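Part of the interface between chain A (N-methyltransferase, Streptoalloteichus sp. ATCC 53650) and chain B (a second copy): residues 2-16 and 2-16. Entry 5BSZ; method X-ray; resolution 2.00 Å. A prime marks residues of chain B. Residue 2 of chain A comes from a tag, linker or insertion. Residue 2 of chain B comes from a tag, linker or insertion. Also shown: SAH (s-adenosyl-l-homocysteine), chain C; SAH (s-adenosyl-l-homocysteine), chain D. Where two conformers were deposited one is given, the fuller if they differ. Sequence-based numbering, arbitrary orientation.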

# COMPACT_ATOMS: atom_id res chain seq x y z
N HIS A 2 -8.08 -22.73 6.34
CA HIS A 2 -7.46 -21.39 6.37
C HIS A 2 -7.65 -20.78 4.96
O HIS A 2 -7.57 -21.49 3.96
CB HIS A 2 -5.99 -21.49 6.63
CG HIS A 2 -5.64 -21.96 7.99
ND1 HIS A 2 -5.98 -21.28 9.13
CD2 HIS A 2 -4.96 -23.06 8.39
CE1 HIS A 2 -5.50 -21.92 10.18
NE2 HIS A 2 -4.91 -23.02 9.76
N MET A 3 -7.96 -19.50 4.89
CA MET A 3 -8.18 -18.80 3.63
C MET A 3 -7.22 -17.58 3.63
O MET A 3 -7.26 -16.76 4.54
CB MET A 3 -9.61 -18.32 3.52
CG MET A 3 -9.83 -17.29 2.39
SD MET A 3 -9.70 -18.10 0.76
CE MET A 3 -11.33 -18.86 0.68
N ALA A 4 -6.32 -17.53 2.66
CA ALA A 4 -5.33 -16.45 2.56
C ALA A 4 -6.05 -15.11 2.33
O ALA A 4 -7.21 -15.05 1.88
CB ALA A 4 -4.38 -16.75 1.40
N VAL A 5 -5.35 -14.03 2.65
CA VAL A 5 -5.73 -12.69 2.24
C VAL A 5 -4.58 -12.06 1.46
O VAL A 5 -3.40 -12.44 1.61
CB VAL A 5 -6.03 -11.74 3.40
CG1 VAL A 5 -7.32 -12.10 4.12
CG2 VAL A 5 -4.89 -11.71 4.40
N GLY A 6 -4.93 -11.08 0.63
CA GLY A 6 -4.08 -10.62 -0.46
C GLY A 6 -4.31 -9.15 -0.78
O GLY A 6 -5.31 -8.56 -0.36
N SER A 7 -3.32 -8.54 -1.43
CA SER A 7 -3.51 -7.24 -2.01
C SER A 7 -2.73 -7.17 -3.32
O SER A 7 -1.68 -7.81 -3.49
CB SER A 7 -3.09 -6.08 -1.06
OG SER A 7 -1.69 -6.08 -0.81
N THR A 8 -3.28 -6.38 -4.24
CA THR A 8 -2.54 -5.99 -5.44
C THR A 8 -2.57 -4.46 -5.52
O THR A 8 -3.61 -3.84 -5.30
CB THR A 8 -3.14 -6.55 -6.74
OG1 THR A 8 -2.94 -7.95 -6.77
CG2 THR A 8 -2.43 -5.94 -7.95
N SER A 9 -1.41 -3.86 -5.78
CA SER A 9 -1.27 -2.43 -5.94
C SER A 9 -0.62 -2.13 -7.31
O SER A 9 0.32 -2.79 -7.71
CB SER A 9 -0.39 -1.91 -4.84
OG SER A 9 -1.03 -1.95 -3.58
N VAL A 10 -1.20 -1.19 -8.05
CA VAL A 10 -0.57 -0.71 -9.27
C VAL A 10 -0.32 0.79 -9.17
O VAL A 10 -1.11 1.55 -8.60
CB VAL A 10 -1.37 -1.04 -10.55
CG1 VAL A 10 -1.72 -2.52 -10.59
CG2 VAL A 10 -2.66 -0.25 -10.63
N TYR A 11 0.82 1.20 -9.70
CA TYR A 11 1.36 2.54 -9.56
C TYR A 11 1.57 3.09 -10.96
O TYR A 11 2.04 2.38 -11.84
CB TYR A 11 2.69 2.47 -8.83
CG TYR A 11 2.64 1.87 -7.44
CD1 TYR A 11 2.44 2.68 -6.33
CD2 TYR A 11 2.79 0.51 -7.23
CE1 TYR A 11 2.40 2.15 -5.05
CE2 TYR A 11 2.72 -0.03 -5.94
CZ TYR A 11 2.52 0.79 -4.87
OH TYR A 11 2.48 0.29 -3.59
N GLY A 12 1.27 4.35 -11.17
CA GLY A 12 1.60 5.00 -12.46
C GLY A 12 1.28 6.47 -12.46
O GLY A 12 0.77 7.03 -11.47
N ASP A 13 1.53 7.09 -13.62
CA ASP A 13 1.05 8.44 -13.88
C ASP A 13 -0.47 8.51 -13.94
O ASP A 13 -1.18 7.56 -14.28
CB ASP A 13 1.63 9.00 -15.18
CG ASP A 13 3.15 9.13 -15.14
OD1 ASP A 13 3.80 9.21 -14.05
OD2 ASP A 13 3.73 9.10 -16.26
N ALA A 14 -0.99 9.66 -13.56
CA ALA A 14 -2.44 9.88 -13.59
C ALA A 14 -2.86 11.17 -14.29
O ALA A 14 -2.26 12.21 -14.03
CB ALA A 14 -2.96 9.91 -12.16
N LEU A 15 -3.92 11.11 -15.10
CA LEU A 15 -4.66 12.29 -15.62
C LEU A 15 -6.14 12.25 -15.12
O LEU A 15 -6.53 11.30 -14.42
CB LEU A 15 -4.64 12.29 -17.17
CG LEU A 15 -3.38 12.84 -17.85
CD1 LEU A 15 -3.42 12.57 -19.36
CD2 LEU A 15 -3.18 14.32 -17.56
N GLY A 16 -6.95 13.26 -15.44
CA GLY A 16 -8.39 13.25 -15.13
C GLY A 16 -9.02 11.86 -15.08
O GLY A 16 -8.86 11.06 -16.03
N SAH C . -0.40 -29.73 -4.53
CA SAH C . 0.01 -28.51 -5.33
CB SAH C . -0.64 -27.19 -4.85
CG SAH C . 0.14 -26.17 -4.05
SD SAH C . -0.67 -24.68 -3.59
C SAH C . 1.50 -28.58 -5.39
O SAH C . 2.19 -29.35 -4.73
OXT SAH C . 2.07 -27.94 -6.23
C5' SAH C . -2.06 -25.16 -2.60
C4' SAH C . -3.30 -25.32 -3.50
O4' SAH C . -4.43 -25.78 -2.73
C3' SAH C . -3.77 -24.01 -4.12
O3' SAH C . -3.79 -24.19 -5.53
C2' SAH C . -5.19 -23.75 -3.64
O2' SAH C . -6.04 -23.20 -4.67
C1' SAH C . -5.61 -25.13 -3.18
N9 SAH C . -6.62 -25.16 -2.11
C8 SAH C . -6.70 -24.36 -1.01
N7 SAH C . -7.79 -24.67 -0.27
C5 SAH C . -8.43 -25.66 -0.95
C6 SAH C . -9.65 -26.43 -0.72
N6 SAH C . -10.34 -26.13 0.40
N1 SAH C . -9.96 -27.39 -1.63
C2 SAH C . -9.24 -27.60 -2.73
N3 SAH C . -8.10 -26.95 -3.02
C4 SAH C . -7.66 -25.99 -2.16
N SAH D . -11.81 22.65 -15.88
CA SAH D . -12.32 21.37 -15.26
CB SAH D . -11.23 20.31 -14.99
CG SAH D . -10.70 20.04 -13.60
SD SAH D . -9.49 18.79 -13.39
C SAH D . -13.16 21.82 -14.10
O SAH D . -13.20 22.96 -13.68
OXT SAH D . -13.95 21.05 -13.64
C5' SAH D . -8.11 19.26 -14.40
C4' SAH D . -8.24 18.63 -15.80
O4' SAH D . -7.16 19.06 -16.65
C3' SAH D . -8.13 17.11 -15.78
O3' SAH D . -9.31 16.59 -16.37
C2' SAH D . -6.93 16.72 -16.64
O2' SAH D . -7.18 15.53 -17.43
C1' SAH D . -6.74 17.97 -17.45
N9 SAH D . -5.36 18.21 -17.91
C8 SAH D . -4.20 18.04 -17.21
N7 SAH D . -3.13 18.34 -17.98
C5 SAH D . -3.62 18.67 -19.20
C6 SAH D . -3.03 19.07 -20.47
N6 SAH D . -1.68 19.16 -20.49
N1 SAH D . -3.87 19.37 -21.49
C2 SAH D . -5.20 19.23 -21.40
N3 SAH D . -5.83 18.87 -20.27
C4 SAH D . -5.10 18.59 -19.17
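Chain B, residues 2-16: HMAVGSTSVYGDALG

Chain B adds one strand beside that of chain A, extended through Val5′ to Asp13′ and running antiparallel, with 140° between the N-to-C directions. An exact two-fold passes by Ser9, which faces Ser9′ with CA atoms 4.2 Å apart; every contact away from the axis has a symmetry copy, and the numbers of residues paired in register sum to 18. Around this centre Thr8′ N donates to Val10 O at 3.0 Å and Val10 N to Thr8′ O at 2.9 Å. Ser9′ OG and Ser9 OG share a 2.5 Å hydrogen bond on the face that also carries Tyr11′, whose CD1 lies 3.6 Å from Ser7 CB.

The largest covered areas lie toward the ends, on Met3′, Ala14′ and Asp13′. The CA-to-CB bond of Met3′ points toward chain A, chi1 t, then p and p; its SD lies 3.5 Å from Ala14 O and 4.3 Å from Leu15 CD2, while its CG sits 3.8 Å from Asp13 CG. Ala14′ N donates to Ala4 O at 3.0 Å, and its CB meets Ala4 CB at 4.1 Å, a small-on-small pairing. A water donates to Ala14′ O (2.7 Å) and accepts from Ala4 N (2.9 Å). The CA-to-CB bond of Asp13′ points sideways; its OD1 is 4.0 Å from Val5 CG1, and its carboxylate finds polar partners elsewhere in the structure.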

# COMPACT_ATOMS: atom_id res chain seq x y z
N HIS B 2 2.91 19.74 -14.97
CA HIS B 2 3.00 18.80 -13.83
C HIS B 2 2.13 17.57 -14.19
O HIS B 2 1.08 17.72 -14.82
CB HIS B 2 2.42 19.42 -12.59
CG HIS B 2 3.21 20.55 -12.05
ND1 HIS B 2 4.50 20.42 -11.60
CD2 HIS B 2 2.88 21.85 -11.88
CE1 HIS B 2 4.92 21.58 -11.14
NE2 HIS B 2 3.97 22.47 -11.34
N MET B 3 2.59 16.39 -13.87
CA MET B 3 1.88 15.15 -14.16
C MET B 3 1.73 14.40 -12.81
O MET B 3 2.71 14.12 -12.14
CB MET B 3 2.66 14.29 -15.13
CG MET B 3 2.15 12.83 -15.23
SD MET B 3 0.54 12.79 -16.08
CE MET B 3 1.10 12.93 -17.78
N ALA B 4 0.49 14.15 -12.40
CA ALA B 4 0.20 13.47 -11.13
C ALA B 4 0.76 12.04 -11.17
O ALA B 4 1.01 11.46 -12.24
CB ALA B 4 -1.31 13.45 -10.91
N VAL B 5 0.97 11.49 -9.98
CA VAL B 5 1.20 10.07 -9.80
C VAL B 5 0.15 9.49 -8.85
O VAL B 5 -0.44 10.21 -8.02
CB VAL B 5 2.57 9.73 -9.19
CG1 VAL B 5 3.71 10.00 -10.15
CG2 VAL B 5 2.80 10.50 -7.90
N GLY B 6 -0.06 8.18 -8.97
CA GLY B 6 -1.25 7.53 -8.45
C GLY B 6 -0.97 6.09 -8.06
O GLY B 6 0.04 5.51 -8.45
N SER B 7 -1.84 5.55 -7.20
CA SER B 7 -1.85 4.13 -6.95
C SER B 7 -3.29 3.68 -6.75
O SER B 7 -4.15 4.43 -6.26
CB SER B 7 -0.97 3.72 -5.73
OG SER B 7 -1.49 4.24 -4.51
N THR B 8 -3.53 2.43 -7.14
CA THR B 8 -4.77 1.75 -6.79
C THR B 8 -4.39 0.42 -6.12
O THR B 8 -3.51 -0.28 -6.59
CB THR B 8 -5.67 1.44 -7.99
OG1 THR B 8 -6.19 2.66 -8.50
CG2 THR B 8 -6.85 0.56 -7.56
N SER B 9 -5.04 0.12 -5.00
CA SER B 9 -4.84 -1.11 -4.26
C SER B 9 -6.19 -1.82 -4.08
O SER B 9 -7.19 -1.19 -3.77
CB SER B 9 -4.25 -0.78 -2.92
OG SER B 9 -2.92 -0.34 -3.01
N VAL B 10 -6.23 -3.12 -4.37
CA VAL B 10 -7.41 -3.92 -4.06
C VAL B 10 -7.03 -5.06 -3.12
O VAL B 10 -5.95 -5.65 -3.21
CB VAL B 10 -8.12 -4.46 -5.32
CG1 VAL B 10 -8.39 -3.35 -6.31
CG2 VAL B 10 -7.29 -5.53 -6.02
N TYR B 11 -7.94 -5.33 -2.20
CA TYR B 11 -7.72 -6.24 -1.08
C TYR B 11 -8.81 -7.29 -1.15
O TYR B 11 -9.97 -6.98 -1.41
CB TYR B 11 -7.84 -5.46 0.22
CG TYR B 11 -6.86 -4.32 0.39
CD1 TYR B 11 -5.63 -4.53 1.00
CD2 TYR B 11 -7.15 -3.03 -0.05
CE1 TYR B 11 -4.72 -3.50 1.17
CE2 TYR B 11 -6.22 -2.00 0.09
CZ TYR B 11 -5.02 -2.24 0.70
OH TYR B 11 -4.10 -1.23 0.88
N GLY B 12 -8.48 -8.53 -0.87
CA GLY B 12 -9.50 -9.59 -0.76
C GLY B 12 -8.93 -10.91 -0.33
O GLY B 12 -7.70 -11.05 -0.13
N ASP B 13 -9.82 -11.90 -0.25
CA ASP B 13 -9.40 -13.29 -0.09
C ASP B 13 -8.65 -13.79 -1.30
O ASP B 13 -8.83 -13.36 -2.45
CB ASP B 13 -10.60 -14.20 0.18
CG ASP B 13 -11.32 -13.87 1.49
OD1 ASP B 13 -10.74 -13.24 2.44
OD2 ASP B 13 -12.53 -14.20 1.55
N ALA B 14 -7.75 -14.73 -1.06
CA ALA B 14 -6.97 -15.33 -2.13
C ALA B 14 -6.95 -16.86 -2.11
O ALA B 14 -6.76 -17.44 -1.06
CB ALA B 14 -5.53 -14.84 -2.03
N LEU B 15 -7.08 -17.48 -3.29
CA LEU B 15 -6.79 -18.93 -3.52
C LEU B 15 -5.63 -19.07 -4.55
O LEU B 15 -5.13 -18.06 -5.07
CB LEU B 15 -8.06 -19.65 -4.05
CG LEU B 15 -9.10 -20.07 -3.01
CD1 LEU B 15 -10.37 -20.57 -3.70
CD2 LEU B 15 -8.55 -21.12 -2.05
N GLY B 16 -5.19 -20.30 -4.85
CA GLY B 16 -4.20 -20.55 -5.91
C GLY B 16 -4.23 -19.54 -7.06
O GLY B 16 -5.30 -19.27 -7.64
O HOH W 1 -1.81 14.89 -13.94
O HOH W 2 -6.17 -19.52 0.60